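Local coordinates for protein tonb-dependent siderophore receptor (Acinetobacter baumannii, PDB 5FP1) that probably carries out the first step of iron uptake, binding iron-chelating siderophores at the outer membrane, and may bind ferric enterobactin with micromolar affinity, at residues V201-S206 / L219-L224; V316-N321 / W390-N395; T430-L435 / I474-T479; V562-V567 / E594-G599. One frame throughout, in Å; residues are numbered along the deposited sequence. Where two conformers were deposited one is given.

Contact 1: V201-S206 / L219-L224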
# COMPACT_ATOMS: atom_id res chain seq x y z
N VAL A 201 -2.47 5.66 18.69
CA VAL A 201 -3.82 5.60 19.24
C VAL A 201 -4.80 5.94 18.14
O VAL A 201 -4.52 6.78 17.26
CB VAL A 201 -3.94 6.59 20.43
CG1 VAL A 201 -5.40 6.81 20.83
CG2 VAL A 201 -3.11 6.09 21.60
N GLY A 202 -5.94 5.25 18.13
CA GLY A 202 -6.97 5.53 17.16
C GLY A 202 -8.37 5.30 17.69
O GLY A 202 -8.59 4.59 18.67
N ILE A 203 -9.32 5.89 16.98
CA ILE A 203 -10.72 5.66 17.26
C ILE A 203 -11.48 5.75 15.94
O ILE A 203 -11.12 6.54 15.04
CB ILE A 203 -11.23 6.70 18.31
CG1 ILE A 203 -12.65 6.34 18.78
CG2 ILE A 203 -11.22 8.09 17.75
CD1 ILE A 203 -13.08 7.13 20.02
N ALA A 204 -12.51 4.92 15.82
CA ALA A 204 -13.32 4.86 14.61
C ALA A 204 -14.79 4.62 14.97
O ALA A 204 -15.22 3.48 14.96
CB ALA A 204 -12.87 3.72 13.71
N PRO A 205 -15.51 5.69 15.29
CA PRO A 205 -16.94 5.62 15.56
C PRO A 205 -17.79 5.82 14.32
O PRO A 205 -17.49 6.67 13.46
CB PRO A 205 -17.14 6.77 16.52
CG PRO A 205 -16.14 7.78 16.09
CD PRO A 205 -15.00 7.06 15.45
N SER A 206 -18.89 5.08 14.23
CA SER A 206 -19.86 5.34 13.18
C SER A 206 -21.30 5.08 13.64
O SER A 206 -21.54 4.37 14.61
CB SER A 206 -19.54 4.47 11.97
OG SER A 206 -19.52 3.13 12.33
N LEU A 219 -22.93 7.67 8.89
CA LEU A 219 -21.98 8.71 9.27
C LEU A 219 -20.80 8.01 9.94
O LEU A 219 -20.97 7.20 10.86
CB LEU A 219 -22.57 9.69 10.28
CG LEU A 219 -23.89 10.36 9.92
CD1 LEU A 219 -24.36 11.23 11.07
CD2 LEU A 219 -23.73 11.19 8.67
N SER A 220 -19.58 8.29 9.49
CA SER A 220 -18.45 7.62 10.11
C SER A 220 -17.25 8.55 10.23
O SER A 220 -17.15 9.56 9.53
CB SER A 220 -18.11 6.34 9.35
OG SER A 220 -17.56 6.66 8.12
N TYR A 221 -16.38 8.22 11.18
CA TYR A 221 -15.21 9.01 11.46
C TYR A 221 -14.10 8.04 11.78
O TYR A 221 -14.34 6.99 12.38
CB TYR A 221 -15.47 9.93 12.65
CG TYR A 221 -14.28 10.69 13.16
CD1 TYR A 221 -13.65 11.67 12.38
CD2 TYR A 221 -13.79 10.48 14.45
CE1 TYR A 221 -12.56 12.38 12.86
CE2 TYR A 221 -12.70 11.19 14.93
CZ TYR A 221 -12.08 12.13 14.13
OH TYR A 221 -11.01 12.86 14.61
N TYR A 222 -12.88 8.41 11.37
CA TYR A 222 -11.70 7.63 11.61
C TYR A 222 -10.60 8.58 12.05
O TYR A 222 -10.41 9.64 11.45
CB TYR A 222 -11.27 6.89 10.33
CG TYR A 222 -10.02 6.04 10.51
CD1 TYR A 222 -10.09 4.81 11.12
CD2 TYR A 222 -8.77 6.49 10.09
CE1 TYR A 222 -8.96 4.03 11.30
CE2 TYR A 222 -7.64 5.72 10.26
CZ TYR A 222 -7.73 4.48 10.86
OH TYR A 222 -6.61 3.68 11.03
N TYR A 223 -9.87 8.17 13.07
CA TYR A 223 -8.76 8.95 13.60
C TYR A 223 -7.65 8.00 13.99
O TYR A 223 -7.88 6.98 14.66
CB TYR A 223 -9.18 9.72 14.85
CG TYR A 223 -8.02 10.21 15.73
CD1 TYR A 223 -7.33 11.37 15.42
CD2 TYR A 223 -7.65 9.51 16.87
CE1 TYR A 223 -6.29 11.83 16.23
CE2 TYR A 223 -6.62 9.96 17.70
CZ TYR A 223 -5.95 11.11 17.38
OH TYR A 223 -4.93 11.55 18.22
N LEU A 224 -6.44 8.36 13.58
CA LEU A 224 -5.24 7.67 13.99
C LEU A 224 -4.10 8.65 14.14
O LEU A 224 -3.87 9.51 13.25
CB LEU A 224 -4.83 6.61 12.95
CG LEU A 224 -3.62 5.76 13.33
CD1 LEU A 224 -3.95 4.76 14.41
CD2 LEU A 224 -3.06 5.02 12.12
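Val-201 opens the contact with its carbonyl, whose O lies 3.5 Å from Leu-224 CA in a CA-H...O contact and is also approached by Leu-224 CD1. The two segments are neighbouring antiparallel strands of a beta hairpin in the TonB-dependent receptor barrel, their axes at 177°. Gly-202 pairs with Leu-224 in a non-hydrogen-bonded position, its CA 3.0 Å from Tyr-223 O. Next, Ile-203 and Tyr-223 form a hydrogen-bonded pair: Ile-203 N donates to Tyr-223 O at 2.9 Å, and Tyr-223 N returns a bond to Ile-203 O. Tyr-223, with CG anti to the backbone N (chi1 162°), brings CB and CD2 each 3.9 Å from Ile-203 CG2, and its OH bonds to Gln-225. Ala-204 puts CB against Tyr-222 CD1, while the Tyr-222 ring meets Phe-112. Pro-205 has no N-H to give, yet its O accepts from Tyr-221 N. The Pro-205 ring lies side by side with Tyr-221, meeting the edge of the aromatic ring; Tyr-221 OH is held by His-270. Ser-206 OG bonds to Ala-144 N, and Ser-206 CB sits 3.5 Å from Ser-220 CB.

Contact 2: V316-N321 / W390-N395. With PO4 (phosphate ion), chain B.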
# COMPACT_ATOMS: atom_id res chain seq x y z
N VAL A 316 29.28 5.27 9.54
CA VAL A 316 28.02 5.60 8.87
C VAL A 316 27.61 7.00 9.22
O VAL A 316 27.41 7.32 10.41
CB VAL A 316 26.89 4.63 9.32
CG1 VAL A 316 25.52 5.05 8.76
CG2 VAL A 316 27.22 3.23 8.89
N TRP A 317 27.45 7.83 8.19
CA TRP A 317 26.99 9.20 8.31
C TRP A 317 25.47 9.24 8.41
O TRP A 317 24.79 8.61 7.60
CB TRP A 317 27.41 10.00 7.09
CG TRP A 317 26.94 11.42 7.06
CD1 TRP A 317 27.11 12.36 8.02
CD2 TRP A 317 26.24 12.07 5.98
NE1 TRP A 317 26.54 13.55 7.63
CE2 TRP A 317 26.00 13.40 6.39
CE3 TRP A 317 25.82 11.67 4.72
CZ2 TRP A 317 25.36 14.33 5.57
CZ3 TRP A 317 25.17 12.60 3.91
CH2 TRP A 317 24.95 13.91 4.34
N HIS A 318 24.94 9.96 9.40
CA HIS A 318 23.49 10.05 9.60
C HIS A 318 22.84 11.09 8.66
O HIS A 318 22.38 12.12 9.12
CB HIS A 318 23.13 10.50 11.02
CG HIS A 318 23.55 9.58 12.12
ND1 HIS A 318 23.04 8.30 12.28
CD2 HIS A 318 24.38 9.78 13.18
CE1 HIS A 318 23.55 7.76 13.38
NE2 HIS A 318 24.37 8.64 13.94
N ARG A 319 22.76 10.78 7.36
CA ARG A 319 22.11 11.63 6.38
C ARG A 319 20.67 11.88 6.78
O ARG A 319 19.96 10.95 7.13
CB ARG A 319 22.14 10.99 4.98
CG ARG A 319 21.17 11.58 3.98
CD ARG A 319 21.43 13.04 3.58
NE ARG A 319 20.22 13.55 2.95
CZ ARG A 319 19.91 13.50 1.65
NH1 ARG A 319 20.77 13.06 0.76
NH2 ARG A 319 18.74 13.94 1.25
N LEU A 320 20.26 13.14 6.78
CA LEU A 320 18.90 13.52 7.21
C LEU A 320 17.95 13.60 6.01
O LEU A 320 18.29 14.21 4.99
CB LEU A 320 18.92 14.88 7.95
CG LEU A 320 17.57 15.38 8.49
CD1 LEU A 320 17.79 16.12 9.82
CD2 LEU A 320 16.86 16.27 7.50
N ASN A 321 16.79 12.98 6.17
CA ASN A 321 15.64 13.09 5.29
C ASN A 321 14.48 13.61 6.13
O ASN A 321 14.32 13.21 7.29
CB ASN A 321 15.25 11.75 4.67
CG ASN A 321 16.26 11.26 3.62
OD1 ASN A 321 16.83 12.03 2.88
ND2 ASN A 321 16.47 10.00 3.58
N TRP A 390 27.62 13.26 14.19
CA TRP A 390 27.05 13.14 12.86
C TRP A 390 27.31 11.81 12.17
O TRP A 390 26.63 11.51 11.19
CB TRP A 390 27.44 14.33 11.93
CG TRP A 390 26.48 15.43 12.11
CD1 TRP A 390 26.56 16.45 13.03
CD2 TRP A 390 25.21 15.55 11.48
NE1 TRP A 390 25.43 17.22 12.97
CE2 TRP A 390 24.58 16.69 12.04
CE3 TRP A 390 24.54 14.83 10.48
CZ2 TRP A 390 23.33 17.11 11.63
CZ3 TRP A 390 23.30 15.26 10.06
CH2 TRP A 390 22.70 16.38 10.64
N CYS A 391 28.32 11.06 12.63
CA CYS A 391 28.56 9.72 12.16
C CYS A 391 28.60 8.77 13.33
O CYS A 391 28.95 9.15 14.45
CB CYS A 391 29.89 9.61 11.42
SG CYS A 391 30.02 10.71 10.01
N THR A 392 28.27 7.52 13.07
CA THR A 392 28.32 6.48 14.10
C THR A 392 29.13 5.29 13.59
O THR A 392 29.58 5.27 12.43
CB THR A 392 26.89 6.08 14.54
OG1 THR A 392 26.95 5.33 15.74
CG2 THR A 392 26.19 5.26 13.47
N SER A 393 29.32 4.29 14.44
CA SER A 393 30.10 3.13 14.06
C SER A 393 29.27 2.20 13.15
O SER A 393 28.10 1.97 13.40
CB SER A 393 30.57 2.36 15.31
OG SER A 393 31.50 1.36 14.93
N LEU A 394 29.87 1.72 12.08
CA LEU A 394 29.21 0.71 11.24
C LEU A 394 28.89 -0.52 12.09
O LEU A 394 27.78 -1.07 12.06
CB LEU A 394 30.10 0.30 10.08
CG LEU A 394 29.50 -0.79 9.21
CD1 LEU A 394 28.38 -0.21 8.34
CD2 LEU A 394 30.61 -1.42 8.38
N ASN A 395 29.86 -0.96 12.87
CA ASN A 395 29.65 -2.09 13.75
C ASN A 395 29.46 -1.63 15.20
O ASN A 395 30.30 -0.93 15.75
CB ASN A 395 30.85 -3.06 13.63
CG ASN A 395 31.00 -3.62 12.22
OD1 ASN A 395 32.05 -3.49 11.58
ND2 ASN A 395 29.95 -4.19 11.72
P PO4 B . 20.83 11.57 -2.48
O1 PO4 B . 22.33 11.52 -2.26
O2 PO4 B . 20.17 11.04 -1.23
O3 PO4 B . 20.43 10.71 -3.68
O4 PO4 B . 20.40 13.01 -2.72
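A short antiparallel pairing next to a disulfide brings Trp-317 against Cys-391, where the excursion carrying strand 391-393 folds back onto barrel strand 315-341. Cys-391 is bonded to Cys-383 of the same excursion. Three backbone bonds make the join. Val-316 and Thr-392 exchange a reciprocal pair, Val-316 N to Thr-392 O and Thr-392 N to Val-316 O. Further on, His-318 N reaches Trp-390 O at 2.9 Å in a nearly straight bond, 176° at the hydrogen. Around that carbonyl the aromatic groups gather: Trp-317 CD1 approaches Trp-390 O to 3.3 Å, and His-318 CD2 lies 3.5 Å from the same oxygen. The two indoles run side by side and point the same way, their planes inclined by 36°, with Trp-317 NE1 3.7 Å from Trp-390 CE3. With its sulfur anti to the carbonyl carbon (chi1 -57°), Cys-391 places SG at the edge of the Trp-317 five-membered ring, 3.9 Å from Trp-317 CD1. The imidazole of His-318 crosses Thr-392 at about a right angle, its CE1 3.6 Å from Thr-392 CG2, and Val-316 CG2 packs on Leu-394 CD1. Arg-319, salt-bridged to Asp-306, gives a weak NH1 bond to O2 of a phosphate probably from the crystallisation liquor. Both indole N-H groups have partners beyond the segments, Phe-379 O for Trp-317 and Asp-404 for Trp-390. This buried, largely aromatic junction therefore keeps its indole nitrogens satisfied; the three backbone bonds attach the excursion to strand 315-341, and the disulfide braces it internally.

Contact 3: T430-L435 / I474-T479. With C8E ((hydroxyethyloxy)tri(ethyloxy)octane), chain H.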
# COMPACT_ATOMS: atom_id res chain seq x y z
N THR A 430 -26.06 -15.19 -21.74
CA THR A 430 -26.75 -16.37 -21.28
C THR A 430 -26.04 -16.72 -20.00
O THR A 430 -25.08 -16.06 -19.65
CB THR A 430 -26.58 -17.56 -22.26
OG1 THR A 430 -25.30 -18.16 -22.04
CG2 THR A 430 -26.70 -17.12 -23.68
N PRO A 431 -26.47 -17.79 -19.31
CA PRO A 431 -25.79 -18.10 -18.05
C PRO A 431 -24.34 -18.51 -18.20
O PRO A 431 -23.63 -18.64 -17.19
CB PRO A 431 -26.61 -19.26 -17.48
CG PRO A 431 -27.95 -19.14 -18.13
CD PRO A 431 -27.66 -18.63 -19.52
N LYS A 432 -23.91 -18.73 -19.44
CA LYS A 432 -22.55 -19.20 -19.70
C LYS A 432 -21.68 -18.10 -20.30
O LYS A 432 -20.48 -18.30 -20.47
CB LYS A 432 -22.56 -20.37 -20.69
CG LYS A 432 -23.24 -21.65 -20.22
CD LYS A 432 -22.69 -22.84 -21.02
CE LYS A 432 -22.95 -24.16 -20.35
NZ LYS A 432 -24.35 -24.56 -20.61
N TRP A 433 -22.30 -17.01 -20.74
CA TRP A 433 -21.58 -15.95 -21.44
C TRP A 433 -21.79 -14.59 -20.80
O TRP A 433 -22.92 -14.07 -20.78
CB TRP A 433 -22.01 -15.89 -22.88
CG TRP A 433 -21.63 -17.10 -23.71
CD1 TRP A 433 -22.40 -18.20 -23.98
CD2 TRP A 433 -20.39 -17.31 -24.39
NE1 TRP A 433 -21.71 -19.08 -24.79
CE2 TRP A 433 -20.48 -18.55 -25.07
CE3 TRP A 433 -19.21 -16.56 -24.50
CZ2 TRP A 433 -19.43 -19.06 -25.82
CZ3 TRP A 433 -18.16 -17.08 -25.26
CH2 TRP A 433 -18.28 -18.32 -25.91
N LEU A 434 -20.71 -14.01 -20.27
CA LEU A 434 -20.77 -12.66 -19.63
C LEU A 434 -19.82 -11.69 -20.31
O LEU A 434 -18.64 -11.98 -20.46
CB LEU A 434 -20.39 -12.73 -18.16
CG LEU A 434 -20.97 -13.89 -17.36
CD1 LEU A 434 -20.35 -13.93 -15.97
CD2 LEU A 434 -22.47 -13.76 -17.27
N LEU A 435 -20.36 -10.55 -20.75
CA LEU A 435 -19.58 -9.49 -21.37
C LEU A 435 -19.35 -8.36 -20.34
O LEU A 435 -20.31 -7.77 -19.86
CB LEU A 435 -20.32 -8.93 -22.56
CG LEU A 435 -19.66 -7.77 -23.29
CD1 LEU A 435 -18.28 -8.17 -23.82
CD2 LEU A 435 -20.57 -7.29 -24.41
N ILE A 474 -14.52 -10.93 -21.64
CA ILE A 474 -15.52 -11.97 -21.84
C ILE A 474 -15.23 -13.11 -20.91
O ILE A 474 -14.10 -13.58 -20.83
CB ILE A 474 -15.48 -12.50 -23.26
CG1 ILE A 474 -15.80 -11.35 -24.23
CG2 ILE A 474 -16.48 -13.66 -23.41
CD1 ILE A 474 -15.53 -11.69 -25.68
N THR A 475 -16.26 -13.56 -20.20
CA THR A 475 -16.17 -14.71 -19.33
C THR A 475 -17.06 -15.83 -19.91
O THR A 475 -18.24 -15.60 -20.22
CB THR A 475 -16.65 -14.39 -17.92
OG1 THR A 475 -15.81 -13.36 -17.34
CG2 THR A 475 -16.57 -15.63 -17.07
N PHE A 476 -16.48 -17.01 -20.09
CA PHE A 476 -17.25 -18.22 -20.47
C PHE A 476 -17.32 -19.11 -19.26
O PHE A 476 -16.31 -19.40 -18.62
CB PHE A 476 -16.62 -18.98 -21.64
CG PHE A 476 -17.34 -20.26 -21.95
CD1 PHE A 476 -18.61 -20.23 -22.51
CD2 PHE A 476 -16.80 -21.48 -21.58
CE1 PHE A 476 -19.31 -21.41 -22.76
CE2 PHE A 476 -17.50 -22.65 -21.82
CZ PHE A 476 -18.75 -22.62 -22.41
N LYS A 477 -18.52 -19.55 -18.91
CA LYS A 477 -18.67 -20.44 -17.78
C LYS A 477 -18.99 -21.90 -18.21
O LYS A 477 -20.13 -22.20 -18.58
CB LYS A 477 -19.76 -19.91 -16.86
CG LYS A 477 -19.45 -18.53 -16.25
CD LYS A 477 -20.52 -18.03 -15.28
CE LYS A 477 -20.67 -18.89 -14.05
NZ LYS A 477 -19.38 -19.15 -13.36
N PRO A 478 -18.00 -22.81 -18.14
CA PRO A 478 -18.29 -24.19 -18.53
C PRO A 478 -19.32 -24.84 -17.64
O PRO A 478 -20.08 -25.68 -18.12
CB PRO A 478 -16.95 -24.90 -18.37
CG PRO A 478 -15.94 -23.80 -18.52
CD PRO A 478 -16.58 -22.65 -17.82
N THR A 479 -19.30 -24.48 -16.36
CA THR A 479 -20.31 -24.85 -15.37
C THR A 479 -20.55 -23.64 -14.49
O THR A 479 -19.82 -22.62 -14.59
CB THR A 479 -19.84 -25.99 -14.44
OG1 THR A 479 -18.86 -25.48 -13.51
CG2 THR A 479 -19.23 -27.11 -15.20
C1 C8E H . -20.52 -30.71 -16.03
C2 C8E H . -20.05 -29.83 -17.17
C3 C8E H . -18.66 -30.21 -17.64
C4 C8E H . -17.58 -29.21 -17.26
C5 C8E H . -16.28 -29.50 -17.98
C6 C8E H . -15.30 -28.36 -17.79
C7 C8E H . -13.92 -28.71 -18.33
C8 C8E H . -12.85 -27.88 -17.64
O9 C8E H . -12.40 -26.80 -18.46
C10 C8E H . -11.08 -26.37 -18.11
C11 C8E H . -10.82 -25.00 -18.71
O12 C8E H . -9.43 -24.69 -18.67
O HOH W 1 -17.06 -11.05 -18.14
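Lys-432 O accepts from Lys-477 N at 2.8 Å, the first of three backbone bonds that link the segments. The other two are reciprocal: Leu-434 N donates to Thr-475 O, and Thr-475 N donates to Leu-434 O, both nearly straight. Leu-434 O is gripped a second time by a water 3.0 Å away, which also bonds to Thr-475 OG1, itself partnered by Asp-39 O. These bonds join the start of strand 433-450 to the end of strand 459-476, the open end of a beta hairpin of the receptor barrel, beside a type I turn from Thr-430 to Trp-433, where Thr-430 OG1 also accepts from Lys-432 N in an ST turn. Lys-477 begins with CB near Lys-432, but bends at chi3, which turns CE, and again at chi4 (51°), which turns NZ toward a salt bridge with Asp-39 and the carbonyls of Glu-480 and Gly-482. On the opposite face from Leu-434 and Thr-475, Phe-476 sets CD1 over one face of the Trp-433 indole, 3.6 Å from Trp-433 CE2, with the planes at 57°. Ile-474 CG2 meets the indole edge at Trp-433 CE3. The octyl tail of the detergent C8E puts C4 3.4 Å from Thr-479 CG2.

Contact 4: V562-V567 / E594-G599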
# COMPACT_ATOMS: atom_id res chain seq x y z
N VAL A 562 8.60 8.51 -23.89
CA VAL A 562 9.11 7.53 -24.85
C VAL A 562 9.64 6.26 -24.19
O VAL A 562 10.11 5.37 -24.88
CB VAL A 562 10.25 8.15 -25.70
CG1 VAL A 562 9.70 9.26 -26.59
CG2 VAL A 562 11.35 8.71 -24.82
N GLY A 563 9.56 6.17 -22.86
CA GLY A 563 10.04 4.98 -22.19
C GLY A 563 9.04 3.84 -22.28
O GLY A 563 7.87 4.04 -22.64
N GLU A 564 9.50 2.63 -21.98
CA GLU A 564 8.65 1.46 -22.02
C GLU A 564 9.12 0.44 -21.04
O GLU A 564 10.32 0.22 -20.88
CB GLU A 564 8.67 0.77 -23.42
CG GLU A 564 8.38 1.69 -24.57
CD GLU A 564 8.64 1.04 -25.93
OE1 GLU A 564 8.95 -0.15 -26.00
OE2 GLU A 564 8.54 1.74 -26.94
N SER A 565 8.18 -0.26 -20.43
CA SER A 565 8.48 -1.39 -19.59
C SER A 565 7.30 -2.34 -19.64
O SER A 565 6.19 -1.95 -20.02
CB SER A 565 8.77 -0.97 -18.13
OG SER A 565 7.56 -0.60 -17.48
N LYS A 566 7.55 -3.59 -19.27
CA LYS A 566 6.51 -4.60 -19.26
C LYS A 566 6.78 -5.70 -18.28
O LYS A 566 7.93 -5.99 -17.95
CB LYS A 566 6.29 -5.22 -20.64
CG LYS A 566 7.44 -6.05 -21.13
CD LYS A 566 7.02 -6.76 -22.42
CE LYS A 566 8.20 -7.38 -23.14
NZ LYS A 566 8.33 -8.78 -22.68
N VAL A 567 5.69 -6.32 -17.82
CA VAL A 567 5.75 -7.45 -16.94
C VAL A 567 4.88 -8.56 -17.53
O VAL A 567 3.66 -8.40 -17.65
CB VAL A 567 5.25 -7.09 -15.51
CG1 VAL A 567 5.31 -8.31 -14.60
CG2 VAL A 567 6.05 -5.96 -14.89
N GLU A 594 10.69 -6.38 -17.52
CA GLU A 594 11.69 -5.86 -18.41
C GLU A 594 11.59 -4.36 -18.57
O GLU A 594 10.53 -3.80 -18.89
CB GLU A 594 11.55 -6.53 -19.79
CG GLU A 594 12.55 -6.05 -20.80
CD GLU A 594 12.21 -6.57 -22.19
OE1 GLU A 594 11.42 -5.93 -22.93
OE2 GLU A 594 12.67 -7.66 -22.49
N LEU A 595 12.72 -3.72 -18.35
CA LEU A 595 12.87 -2.31 -18.61
C LEU A 595 13.25 -2.15 -20.08
O LEU A 595 14.42 -2.04 -20.42
CB LEU A 595 13.99 -1.74 -17.74
CG LEU A 595 13.69 -1.73 -16.25
CD1 LEU A 595 14.98 -1.54 -15.45
CD2 LEU A 595 12.69 -0.62 -15.96
N THR A 596 12.25 -2.20 -20.93
CA THR A 596 12.46 -2.32 -22.38
C THR A 596 13.21 -1.13 -22.97
O THR A 596 14.14 -1.28 -23.76
CB THR A 596 11.10 -2.44 -23.08
OG1 THR A 596 10.32 -3.46 -22.42
CG2 THR A 596 11.30 -2.80 -24.58
N LYS A 597 12.80 0.06 -22.57
CA LYS A 597 13.40 1.26 -23.08
C LYS A 597 13.51 2.30 -21.97
O LYS A 597 12.49 2.76 -21.42
CB LYS A 597 12.55 1.75 -24.25
CG LYS A 597 13.09 2.96 -24.95
CD LYS A 597 12.23 3.28 -26.17
CE LYS A 597 12.57 4.66 -26.72
NZ LYS A 597 11.45 5.15 -27.57
N ASN A 598 14.74 2.67 -21.64
CA ASN A 598 15.02 3.62 -20.56
C ASN A 598 15.41 4.98 -21.09
O ASN A 598 15.89 5.10 -22.22
CB ASN A 598 16.19 3.07 -19.73
CG ASN A 598 15.83 1.76 -19.04
OD1 ASN A 598 14.91 1.72 -18.23
ND2 ASN A 598 16.53 0.69 -19.38
N GLY A 599 15.25 6.00 -20.26
CA GLY A 599 15.77 7.33 -20.58
C GLY A 599 17.13 7.59 -19.95
O GLY A 599 18.03 6.75 -20.05
O HOH W 2 8.96 4.47 -27.09
O HOH W 3 12.18 0.92 -18.80
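Glu-564 faces two successive residues, Thr-596 and Lys-597, in a classic beta bulge that shifts the register by one before Lys-566 pairs with Glu-594. On one side of the bulge Glu-564 and Lys-597 exchange backbone bonds, N to O each way at 3.0 Å; on the other, Lys-566 and Glu-594 do the same, Glu-594 N reaching Lys-566 O at 2.8 Å. In the extra residue, Thr-596 turns CB to within 3.5 Å of Glu-564 O, while its OG1 donates to Glu-594 OE1 at 2.8 Å. The Lys-597 chain, fully extended with CG anti to the backbone N (chi1 -176°), crosses to Val-562, where NZ makes a weak bond to the carbonyl O. A water joins Lys-597 NZ, Val-562 O and Glu-564 OE2, bridging charges that stand 4.5 Å apart between Lys-597 NZ and Glu-564 OE2, too far for a direct salt bridge. Lys-566 lays CE 3.5 Å from Glu-594 OE1, yet its NZ is salt-bridged to Asp-568. Ser-565 bonds through OG to Tyr-90 OH. Such a bulge is an interruption of regular antiparallel pairing, here in the hairpin of strands 558-575 and 582-597 in the receptor's beta-barrel.

How the contacts relate
Four strand pairings sample one beta-barrel at separate places, and they follow one another along the chain in the order 1, 2, 3, 4, each closing before the next opens. Contacts 1, 3 and 4 each join the two strands of a hairpin, whereas contact 2 attaches strand 391-393, part of the excursion between barrel strands 346-368 and 405-428, to barrel strand 315-341. None touches another: the centres of contacts 2 and 3 are about 60 Å apart, on opposite sides of the chain's centre, while contacts 3 and 4 have nearest atoms about 19 Å apart. The principle illustrated is that local antiparallel pairing, repeated, holds neighbouring strands of a large barrel together in three contacts and in contact 2 fastens an excursion onto it.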